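Local coordinates for protein cleavage stimulation factor 77 (Encephalitozoon cuniculi, PDB 2UY1) that probably binds mRNA as a helical-repeat protein of the suppressor-of-forked family, with a likely part in the 3'-end processing of transcripts, at residues L304-F309 / F327-A332; H320-C325 / L348-S353; G334-P339 / I367-N372. All blocks are in the same frame, centred on the assembly; numbering follows the deposited sequence.

Interaction 1 of 3, residues L304-F309 / F327-A332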
loop_
_atom_site.group_PDB
_atom_site.type_symbol
_atom_site.label_atom_id
_atom_site.label_comp_id
_atom_site.label_asym_id
_atom_site.label_seq_id
_atom_site.Cartn_x
_atom_site.Cartn_y
_atom_site.Cartn_z
ATOM N N LEU B 304 -16.686 -24.512 -23.711
ATOM C CA LEU B 304 -17.034 -23.385 -24.592
ATOM C C LEU B 304 -16.369 -22.043 -24.246
ATOM O O LEU B 304 -16.064 -21.229 -25.161
ATOM C CB LEU B 304 -18.576 -23.200 -24.708
ATOM C CG LEU B 304 -19.311 -24.043 -25.788
ATOM C CD1 LEU B 304 -20.792 -23.976 -25.643
ATOM C CD2 LEU B 304 -18.908 -23.600 -27.174
ATOM N N PHE B 305 -16.155 -21.791 -22.937
ATOM C CA PHE B 305 -15.196 -20.720 -22.459
ATOM C C PHE B 305 -13.859 -20.855 -23.224
ATOM O O PHE B 305 -13.334 -19.908 -23.760
ATOM C CB PHE B 305 -14.967 -20.808 -20.913
ATOM C CG PHE B 305 -13.789 -20.000 -20.404
ATOM C CD1 PHE B 305 -13.956 -18.690 -19.983
ATOM C CD2 PHE B 305 -12.537 -20.557 -20.347
ATOM C CE1 PHE B 305 -12.884 -17.933 -19.558
ATOM C CE2 PHE B 305 -11.438 -19.838 -19.881
ATOM C CZ PHE B 305 -11.604 -18.530 -19.499
ATOM N N ARG B 306 -13.379 -22.083 -23.274
ATOM C CA ARG B 306 -12.099 -22.445 -23.865
ATOM C C ARG B 306 -12.052 -22.259 -25.364
ATOM O O ARG B 306 -11.065 -21.775 -25.920
ATOM C CB ARG B 306 -11.803 -23.895 -23.508
ATOM C CG ARG B 306 -11.072 -23.977 -22.179
ATOM C CD ARG B 306 -10.778 -25.366 -21.838
ATOM N NE ARG B 306 -10.433 -25.483 -20.433
ATOM C CZ ARG B 306 -10.466 -26.616 -19.760
ATOM N NH1 ARG B 306 -10.867 -27.719 -20.345
ATOM N NH2 ARG B 306 -10.114 -26.638 -18.497
ATOM N N LYS B 307 -13.156 -22.602 -26.008
ATOM C CA LYS B 307 -13.335 -22.351 -27.433
ATOM C C LYS B 307 -13.442 -20.885 -27.769
ATOM O O LYS B 307 -12.878 -20.455 -28.770
ATOM C CB LYS B 307 -14.575 -23.082 -27.934
ATOM C CG LYS B 307 -15.090 -22.634 -29.287
ATOM C CD LYS B 307 -15.993 -23.721 -29.846
ATOM C CE LYS B 307 -16.077 -23.665 -31.385
ATOM N NZ LYS B 307 -17.196 -22.774 -31.747
ATOM N N LEU B 308 -14.170 -20.100 -26.985
ATOM C CA LEU B 308 -14.247 -18.638 -27.243
ATOM C C LEU B 308 -12.884 -17.915 -27.081
ATOM O O LEU B 308 -12.564 -16.993 -27.839
ATOM C CB LEU B 308 -15.303 -17.984 -26.350
ATOM C CG LEU B 308 -15.397 -16.456 -26.456
ATOM C CD1 LEU B 308 -15.803 -16.044 -27.851
ATOM C CD2 LEU B 308 -16.337 -15.803 -25.447
ATOM N N PHE B 309 -12.113 -18.311 -26.070
ATOM C CA PHE B 309 -10.748 -17.813 -25.928
ATOM C C PHE B 309 -9.905 -17.998 -27.190
ATOM O O PHE B 309 -9.243 -17.010 -27.656
ATOM C CB PHE B 309 -10.042 -18.443 -24.733
ATOM C CG PHE B 309 -8.712 -17.798 -24.414
ATOM C CD1 PHE B 309 -8.617 -16.389 -24.261
ATOM C CD2 PHE B 309 -7.566 -18.570 -24.251
ATOM C CE1 PHE B 309 -7.405 -15.773 -23.963
ATOM C CE2 PHE B 309 -6.331 -17.951 -23.950
ATOM C CZ PHE B 309 -6.258 -16.545 -23.822
ATOM N N PHE B 327 -6.291 -17.296 -14.411
ATOM C CA PHE B 327 -6.939 -17.362 -13.112
ATOM C C PHE B 327 -8.217 -18.208 -13.172
ATOM O O PHE B 327 -8.527 -18.898 -12.268
ATOM C CB PHE B 327 -7.351 -15.997 -12.618
ATOM C CG PHE B 327 -6.229 -15.085 -12.137
ATOM C CD1 PHE B 327 -4.949 -15.544 -11.818
ATOM C CD2 PHE B 327 -6.542 -13.733 -11.887
ATOM C CE1 PHE B 327 -3.976 -14.670 -11.319
ATOM C CE2 PHE B 327 -5.555 -12.836 -11.391
ATOM C CZ PHE B 327 -4.268 -13.299 -11.144
ATOM N N ILE B 328 -9.057 -18.050 -14.174
ATOM C CA ILE B 328 -10.177 -19.003 -14.252
ATOM C C ILE B 328 -9.677 -20.472 -14.315
ATOM O O ILE B 328 -10.318 -21.336 -13.760
ATOM C CB ILE B 328 -11.000 -18.817 -15.513
ATOM C CG1 ILE B 328 -11.668 -17.426 -15.578
ATOM C CG2 ILE B 328 -11.962 -19.991 -15.656
ATOM C CD1 ILE B 328 -12.491 -17.050 -14.385
ATOM N N GLU B 329 -8.590 -20.727 -15.024
ATOM C CA GLU B 329 -8.228 -22.084 -15.303
ATOM C C GLU B 329 -7.697 -22.623 -14.022
ATOM O O GLU B 329 -8.039 -23.707 -13.649
ATOM C CB GLU B 329 -7.208 -22.247 -16.434
ATOM C CG GLU B 329 -7.792 -22.060 -17.816
ATOM C CD GLU B 329 -8.587 -23.296 -18.352
ATOM O OE1 GLU B 329 -8.610 -24.393 -17.748
ATOM O OE2 GLU B 329 -9.177 -23.145 -19.440
ATOM N N TYR B 330 -6.894 -21.833 -13.309
ATOM C CA TYR B 330 -6.416 -22.290 -11.979
ATOM C C TYR B 330 -7.558 -22.591 -10.961
ATOM O O TYR B 330 -7.636 -23.687 -10.444
ATOM C CB TYR B 330 -5.378 -21.332 -11.360
ATOM C CG TYR B 330 -4.894 -21.871 -10.049
ATOM C CD1 TYR B 330 -4.190 -23.082 -10.014
ATOM C CD2 TYR B 330 -5.217 -21.245 -8.839
ATOM C CE1 TYR B 330 -3.761 -23.654 -8.792
ATOM C CE2 TYR B 330 -4.780 -21.813 -7.593
ATOM C CZ TYR B 330 -4.072 -23.020 -7.611
ATOM O OH TYR B 330 -3.602 -23.596 -6.435
ATOM N N TYR B 331 -8.420 -21.602 -10.683
ATOM C CA TYR B 331 -9.474 -21.750 -9.649
ATOM C C TYR B 331 -10.613 -22.702 -10.041
ATOM O O TYR B 331 -11.272 -23.222 -9.189
ATOM C CB TYR B 331 -9.991 -20.356 -9.216
ATOM C CG TYR B 331 -8.873 -19.656 -8.521
ATOM C CD1 TYR B 331 -8.526 -20.019 -7.239
ATOM C CD2 TYR B 331 -8.083 -18.715 -9.182
ATOM C CE1 TYR B 331 -7.428 -19.454 -6.616
ATOM C CE2 TYR B 331 -6.974 -18.138 -8.562
ATOM C CZ TYR B 331 -6.667 -18.513 -7.269
ATOM O OH TYR B 331 -5.557 -17.984 -6.605
ATOM N N ALA B 332 -10.795 -22.944 -11.334
ATOM C CA ALA B 332 -11.886 -23.810 -11.797
ATOM C C ALA B 332 -11.404 -25.271 -11.816
ATOM O O ALA B 332 -12.100 -26.159 -11.381
ATOM C CB ALA B 332 -12.396 -23.366 -13.176
#

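Interaction 2 of 3, residues H320-C325 / L348-S353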
loop_
_atom_site.group_PDB
_atom_site.type_symbol
_atom_site.label_atom_id
_atom_site.label_comp_id
_atom_site.label_asym_id
_atom_site.label_seq_id
_atom_site.Cartn_x
_atom_site.Cartn_y
_atom_site.Cartn_z
ATOM N N HIS B 320 -4.585 -8.242 -19.818
ATOM C CA HIS B 320 -5.565 -8.645 -18.805
ATOM C C HIS B 320 -6.340 -9.911 -19.133
ATOM O O HIS B 320 -6.838 -10.572 -18.237
ATOM C CB HIS B 320 -6.608 -7.529 -18.641
ATOM C CG HIS B 320 -6.085 -6.315 -17.948
ATOM N ND1 HIS B 320 -5.481 -5.201 -18.425
ATOM C CD2 HIS B 320 -6.123 -6.176 -16.579
ATOM C CE1 HIS B 320 -5.191 -4.403 -17.347
ATOM N NE2 HIS B 320 -5.607 -5.005 -16.245
ATOM N N VAL B 321 -6.548 -10.172 -20.425
ATOM C CA VAL B 321 -7.483 -11.205 -20.866
ATOM C C VAL B 321 -6.784 -12.525 -20.657
ATOM O O VAL B 321 -7.397 -13.477 -20.261
ATOM C CB VAL B 321 -7.936 -10.987 -22.396
ATOM C CG1 VAL B 321 -8.797 -12.187 -22.950
ATOM C CG2 VAL B 321 -8.726 -9.740 -22.499
ATOM N N PHE B 322 -5.469 -12.516 -20.830
ATOM C CA PHE B 322 -4.641 -13.694 -20.567
ATOM C C PHE B 322 -4.563 -13.993 -19.084
ATOM O O PHE B 322 -4.573 -15.136 -18.717
ATOM C CB PHE B 322 -3.204 -13.459 -21.049
ATOM C CG PHE B 322 -3.046 -13.361 -22.560
ATOM C CD1 PHE B 322 -2.880 -14.500 -23.328
ATOM C CD2 PHE B 322 -3.045 -12.114 -23.191
ATOM C CE1 PHE B 322 -2.706 -14.415 -24.722
ATOM C CE2 PHE B 322 -2.862 -12.008 -24.585
ATOM C CZ PHE B 322 -2.669 -13.170 -25.344
ATOM N N ILE B 323 -4.345 -12.964 -18.253
ATOM C CA ILE B 323 -4.278 -13.084 -16.801
ATOM C C ILE B 323 -5.624 -13.543 -16.248
ATOM O O ILE B 323 -5.693 -14.402 -15.376
ATOM C CB ILE B 323 -3.924 -11.721 -16.137
ATOM C CG1 ILE B 323 -2.605 -11.123 -16.659
ATOM C CG2 ILE B 323 -3.998 -11.787 -14.596
ATOM C CD1 ILE B 323 -2.335 -9.672 -16.096
ATOM N N TYR B 324 -6.717 -12.960 -16.754
ATOM C CA TYR B 324 -8.036 -13.453 -16.366
ATOM C C TYR B 324 -8.254 -14.931 -16.704
ATOM O O TYR B 324 -8.769 -15.688 -15.876
ATOM C CB TYR B 324 -9.089 -12.581 -17.010
ATOM C CG TYR B 324 -10.434 -13.198 -17.010
ATOM C CD1 TYR B 324 -11.286 -13.102 -15.894
ATOM C CD2 TYR B 324 -10.866 -13.906 -18.135
ATOM C CE1 TYR B 324 -12.509 -13.714 -15.931
ATOM C CE2 TYR B 324 -12.075 -14.513 -18.181
ATOM C CZ TYR B 324 -12.901 -14.410 -17.107
ATOM O OH TYR B 324 -14.127 -15.028 -17.208
ATOM N N CYS B 325 -7.884 -15.361 -17.912
ATOM C CA CYS B 325 -8.079 -16.794 -18.311
ATOM C C CYS B 325 -7.231 -17.741 -17.513
ATOM O O CYS B 325 -7.618 -18.912 -17.320
ATOM C CB CYS B 325 -7.751 -17.045 -19.793
ATOM S SG CYS B 325 -9.018 -16.342 -20.893
ATOM N N LEU B 348 4.608 -13.625 -24.356
ATOM C CA LEU B 348 5.019 -13.594 -25.773
ATOM C C LEU B 348 4.316 -12.495 -26.595
ATOM O O LEU B 348 4.971 -11.764 -27.339
ATOM C CB LEU B 348 4.814 -14.955 -26.437
ATOM C CG LEU B 348 5.512 -16.191 -25.865
ATOM C CD1 LEU B 348 4.791 -17.438 -26.322
ATOM C CD2 LEU B 348 6.981 -16.262 -26.246
ATOM N N LYS B 349 2.993 -12.370 -26.466
ATOM C CA LYS B 349 2.284 -11.261 -27.111
ATOM C C LYS B 349 2.637 -9.885 -26.567
ATOM O O LYS B 349 2.701 -8.927 -27.342
ATOM C CB LYS B 349 0.768 -11.436 -27.078
ATOM C CG LYS B 349 0.242 -12.727 -27.703
ATOM C CD LYS B 349 0.132 -12.735 -29.253
ATOM C CE LYS B 349 -0.318 -14.168 -29.744
ATOM N NZ LYS B 349 -0.845 -14.190 -31.146
ATOM N N HIS B 350 2.819 -9.764 -25.246
ATOM C CA HIS B 350 3.023 -8.445 -24.605
ATOM C C HIS B 350 4.321 -8.486 -23.804
ATOM O O HIS B 350 4.285 -8.532 -22.571
ATOM C CB HIS B 350 1.803 -8.065 -23.732
ATOM C CG HIS B 350 0.530 -7.968 -24.517
ATOM N ND1 HIS B 350 0.059 -6.992 -25.327
ATOM C CD2 HIS B 350 -0.378 -9.001 -24.592
ATOM C CE1 HIS B 350 -1.127 -7.445 -25.862
ATOM N NE2 HIS B 350 -1.371 -8.655 -25.395
ATOM N N PRO B 351 5.476 -8.445 -24.524
ATOM C CA PRO B 351 6.792 -8.737 -23.954
ATOM C C PRO B 351 7.224 -7.652 -22.979
ATOM O O PRO B 351 8.099 -7.907 -22.150
ATOM C CB PRO B 351 7.737 -8.727 -25.174
ATOM C CG PRO B 351 7.018 -8.097 -26.265
ATOM C CD PRO B 351 5.567 -8.015 -25.937
ATOM N N ASP B 352 6.616 -6.470 -23.129
ATOM C CA ASP B 352 6.851 -5.275 -22.337
ATOM C C ASP B 352 5.733 -4.986 -21.321
ATOM O O ASP B 352 5.616 -3.864 -20.880
ATOM C CB ASP B 352 6.967 -4.027 -23.252
ATOM C CG ASP B 352 8.199 -4.069 -24.179
ATOM O OD1 ASP B 352 9.284 -4.552 -23.746
ATOM O OD2 ASP B 352 8.077 -3.616 -25.346
ATOM N N SER B 353 4.897 -5.959 -20.974
ATOM C CA SER B 353 3.801 -5.700 -20.033
ATOM C C SER B 353 4.272 -5.987 -18.583
ATOM O O SER B 353 4.357 -7.119 -18.201
ATOM C CB SER B 353 2.599 -6.610 -20.342
ATOM O OG SER B 353 1.529 -6.414 -19.390
#

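Interaction 3 of 3, residues G334-P339 / I367-N372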
loop_
_atom_site.group_PDB
_atom_site.type_symbol
_atom_site.label_atom_id
_atom_site.label_comp_id
_atom_site.label_asym_id
_atom_site.label_seq_id
_atom_site.Cartn_x
_atom_site.Cartn_y
_atom_site.Cartn_z
ATOM N N GLY B 334 -7.836 -26.313 -10.875
ATOM C CA GLY B 334 -6.640 -26.681 -10.076
ATOM C C GLY B 334 -5.350 -27.046 -10.823
ATOM O O GLY B 334 -4.302 -27.354 -10.199
ATOM N N SER B 335 -5.385 -27.008 -12.135
ATOM C CA SER B 335 -4.143 -27.152 -12.929
ATOM C C SER B 335 -3.162 -26.004 -12.616
ATOM O O SER B 335 -3.572 -24.830 -12.571
ATOM C CB SER B 335 -4.457 -27.091 -14.422
ATOM O OG SER B 335 -3.379 -27.589 -15.234
ATOM N N ARG B 336 -1.887 -26.344 -12.453
ATOM C CA ARG B 336 -0.804 -25.379 -12.429
ATOM C C ARG B 336 -0.254 -25.195 -13.842
ATOM O O ARG B 336 0.132 -24.107 -14.215
ATOM C CB ARG B 336 0.324 -25.864 -11.517
ATOM C CG ARG B 336 -0.081 -25.894 -10.056
ATOM C CD ARG B 336 1.130 -26.098 -9.180
ATOM N NE ARG B 336 0.733 -25.886 -7.796
ATOM C CZ ARG B 336 1.548 -26.072 -6.776
ATOM N NH1 ARG B 336 2.804 -26.429 -6.997
ATOM N NH2 ARG B 336 1.114 -25.843 -5.558
ATOM N N ALA B 337 -0.214 -26.276 -14.624
ATOM C CA ALA B 337 0.343 -26.211 -15.998
ATOM C C ALA B 337 -0.337 -25.220 -16.923
ATOM O O ALA B 337 0.316 -24.420 -17.615
ATOM C CB ALA B 337 0.363 -27.613 -16.634
ATOM N N THR B 338 -1.650 -25.287 -16.969
ATOM C CA THR B 338 -2.412 -24.530 -17.933
ATOM C C THR B 338 -2.292 -23.038 -17.713
ATOM O O THR B 338 -2.025 -22.367 -18.680
ATOM C CB THR B 338 -3.904 -24.981 -17.957
ATOM O OG1 THR B 338 -3.955 -26.295 -18.538
ATOM C CG2 THR B 338 -4.842 -23.960 -18.766
ATOM N N PRO B 339 -2.516 -22.527 -16.443
ATOM C CA PRO B 339 -2.266 -21.067 -16.223
ATOM C C PRO B 339 -0.840 -20.630 -16.537
ATOM O O PRO B 339 -0.653 -19.522 -17.039
ATOM C CB PRO B 339 -2.640 -20.810 -14.748
ATOM C CG PRO B 339 -2.837 -22.136 -14.105
ATOM C CD PRO B 339 -3.014 -23.194 -15.223
ATOM N N ILE B 367 0.569 -19.448 -5.130
ATOM C CA ILE B 367 -0.003 -20.816 -5.147
ATOM C C ILE B 367 0.986 -21.914 -4.740
ATOM O O ILE B 367 0.586 -23.103 -4.544
ATOM C CB ILE B 367 -0.558 -21.154 -6.502
ATOM C CG1 ILE B 367 0.582 -21.185 -7.540
ATOM C CG2 ILE B 367 -1.701 -20.145 -6.852
ATOM C CD1 ILE B 367 0.373 -22.210 -8.688
ATOM N N GLY B 368 2.253 -21.561 -4.663
ATOM C CA GLY B 368 3.224 -22.461 -4.080
ATOM C C GLY B 368 4.043 -23.203 -5.125
ATOM O O GLY B 368 4.713 -24.192 -4.814
ATOM N N ASP B 369 4.024 -22.704 -6.354
ATOM C CA ASP B 369 4.761 -23.317 -7.469
ATOM C C ASP B 369 6.154 -22.681 -7.518
ATOM O O ASP B 369 6.464 -21.879 -8.428
ATOM C CB ASP B 369 3.986 -23.110 -8.767
ATOM C CG ASP B 369 4.483 -23.946 -9.887
ATOM O OD1 ASP B 369 4.809 -25.126 -9.672
ATOM O OD2 ASP B 369 4.482 -23.458 -11.023
ATOM N N GLU B 370 6.972 -23.050 -6.510
ATOM C CA GLU B 370 8.274 -22.475 -6.234
ATOM C C GLU B 370 9.344 -22.520 -7.326
ATOM O O GLU B 370 9.964 -21.491 -7.662
ATOM C CB GLU B 370 8.832 -23.062 -4.934
ATOM C CG GLU B 370 10.118 -22.408 -4.521
ATOM C CD GLU B 370 10.584 -22.913 -3.189
ATOM O OE1 GLU B 370 9.898 -22.632 -2.167
ATOM O OE2 GLU B 370 11.594 -23.617 -3.190
ATOM N N GLU B 371 9.557 -23.704 -7.877
ATOM C CA GLU B 371 10.548 -23.925 -8.886
ATOM C C GLU B 371 10.285 -23.106 -10.142
ATOM O O GLU B 371 11.208 -22.520 -10.707
ATOM C CB GLU B 371 10.595 -25.434 -9.230
ATOM C CG GLU B 371 10.937 -26.345 -8.029
ATOM C CD GLU B 371 12.438 -26.327 -7.689
ATOM O OE1 GLU B 371 13.192 -27.017 -8.431
ATOM O OE2 GLU B 371 12.852 -25.611 -6.702
ATOM N N ASN B 372 9.034 -23.064 -10.588
ATOM C CA ASN B 372 8.662 -22.215 -11.700
ATOM C C ASN B 372 8.767 -20.733 -11.425
ATOM O O ASN B 372 9.215 -19.973 -12.298
ATOM C CB ASN B 372 7.262 -22.551 -12.227
ATOM C CG ASN B 372 7.252 -23.867 -12.944
ATOM O OD1 ASN B 372 8.418 -24.229 -13.556
ATOM N ND2 ASN B 372 6.242 -24.566 -12.948
HETATM O O HOH W 1 2.556 -26.329 -3.454
#

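Interaction 1 of 3, residues L304-F309 / F327-A332
Two antiparallel helices of the TPR-like helical repeat that builds the suppressor-of-forked family meet here, Phe305 and Arg306 of helix 302-311 facing Ile328 and Glu329 of helix 319-333. The short segments run at 163° with their axes 12.4 Å apart, too far for the backbones to touch, and side chains alone span the gap. Arg306 reaches across with its chain extended from CG to NE and takes the Glu329 carboxylate side-on: NE gives its hydrogen to OE2 at 2.8 Å, and Arg306 NH2 gives one to Glu329 OE1, also at 2.8 Å. Both oxygens offer their syn lone pairs, and the guanidinium and carboxylate planes are 16° apart, nearly coplanar, so the two bonds of this salt bridge fix the rotation of both groups. A bend at chi2 of Glu329 turns its buried carboxylate to meet the arginine, whose charge would be expected to keep it ionised. Alongside, the Phe305 ring is directed at Ile328 by a chi1 of 166°, which sets CG anti to the backbone N. Its CZ comes to 4.0 Å from Ile328 CB, with CG2 of the isoleucine over one face near the rim. Glu329 OE2 sits at the edge of the same ring, 4.0 Å from Phe305 CE2, where the partly positive ring hydrogens suit an oxygen. Helix 282-300 backs this layer through Leu293, which packs on Phe305, while Thr338 and Ile342 of helix 337-349 press on Glu329 from the next helix along the chain.

Interaction 2 of 3, residues H320-C325 / L348-S353
His350 NE2 is held by the carbonyl oxygen of Val317, to which it is hydrogen-bonded, and the same nitrogen lies 3.8 Å from Phe322 CE2. The imidazole thus ties the end of helix 337-349 to the chain just ahead of helix 319-333 while packing against the side of that helix. Phe322 and His350 meet rim to rim: the ring centres are 5.9 Å apart, the planes stand at 69°, and neither ring lies over the face of the other. Seen from the imidazole, Phe322 CE2 is at the edge and in its plane, and the nearby CD2 of His350 shares the contact at 3.9 Å from that carbon. The second touch comes from Lys349, whose CG rests 3.8 Å from Phe322 CZ. A bend at chi2 (-80°) then carries the rest of the lysine chain away from the ring, and the contact uses its aliphatic root rather than its charge. A type I beta turn runs from His350 to Ser353, with Ser353 N bonded back to His350 O at 3.1 Å; Ser353 OG then caps the next helix at Leu356 N, and Leu356 packs on the histidine. Because a carbonyl oxygen can only accept, NE2 must carry a hydrogen in its bond to Val317 O. That bond orients the imidazole, whereas across the two segments the phenyl ring meets it and Lys349 CG by van der Waals contact alone.

Interaction 3 of 3, residues G334-P339 / I367-N372
Charge comes first: Arg336 and Asp369 form a long salt bridge, NH1 3.6 Å from OD1, with the guanidinium and carboxylate planes turned 57° apart. It joins the turn between helices 319-333 and 337-349 to the turn between helices 354-367 and 370-379. Asn372 ND2 donates to the other oxygen, Asp369 OD2, at 2.8 Å from the syn side, tilted 23° out of the carboxylate plane, which steadies the acid. Near the backbone, Arg336 NH2 lies 3.0 Å from Ile367 O, at too poor an angle for a hydrogen bond; that oxygen is bonded to an aromatic side chain of another protein chain. One water bridges the segments, accepting from Arg336 NH2 at 2.6 Å and donating weakly to Gly368 O. In packing, Ile367 CD1 lies 4.0 Å from both CG and CD of Arg336, and Asp369 N sits over one guanidinium face. Helix ends frame the contact: Gly368 closes helix 354-367 in a Schellman motif, and Ser335 OG takes a weak capping bond from Thr338 N ahead of the turn into helix 337-349. Arg336 is thus placed by a long ion pair, one water and packing, without a direct hydrogen bond between the segments.

The three contacts follow one run of consecutive helices, from 302-311 to 370-379, all within the suppressor-of-forked region. Interactions 1 and 2 share helix 319-333, their centres 15 Å apart, and they touch where Phe305 and Phe309 pack on Cys325. Interaction 3 lies about 16 Å from interaction 1 between centres and meets it through Tyr330, which packs on Ile367 and Pro339. Along the chain, interaction 1 closes before interaction 3 opens, while the segments of interaction 2 alternate with those of both. Shared or successive helices thus connect the contacts: interaction 1 touches both others, and interactions 2 and 3, with centres about 17 Å apart, are joined through opposite ends of helix 337-349 without touching.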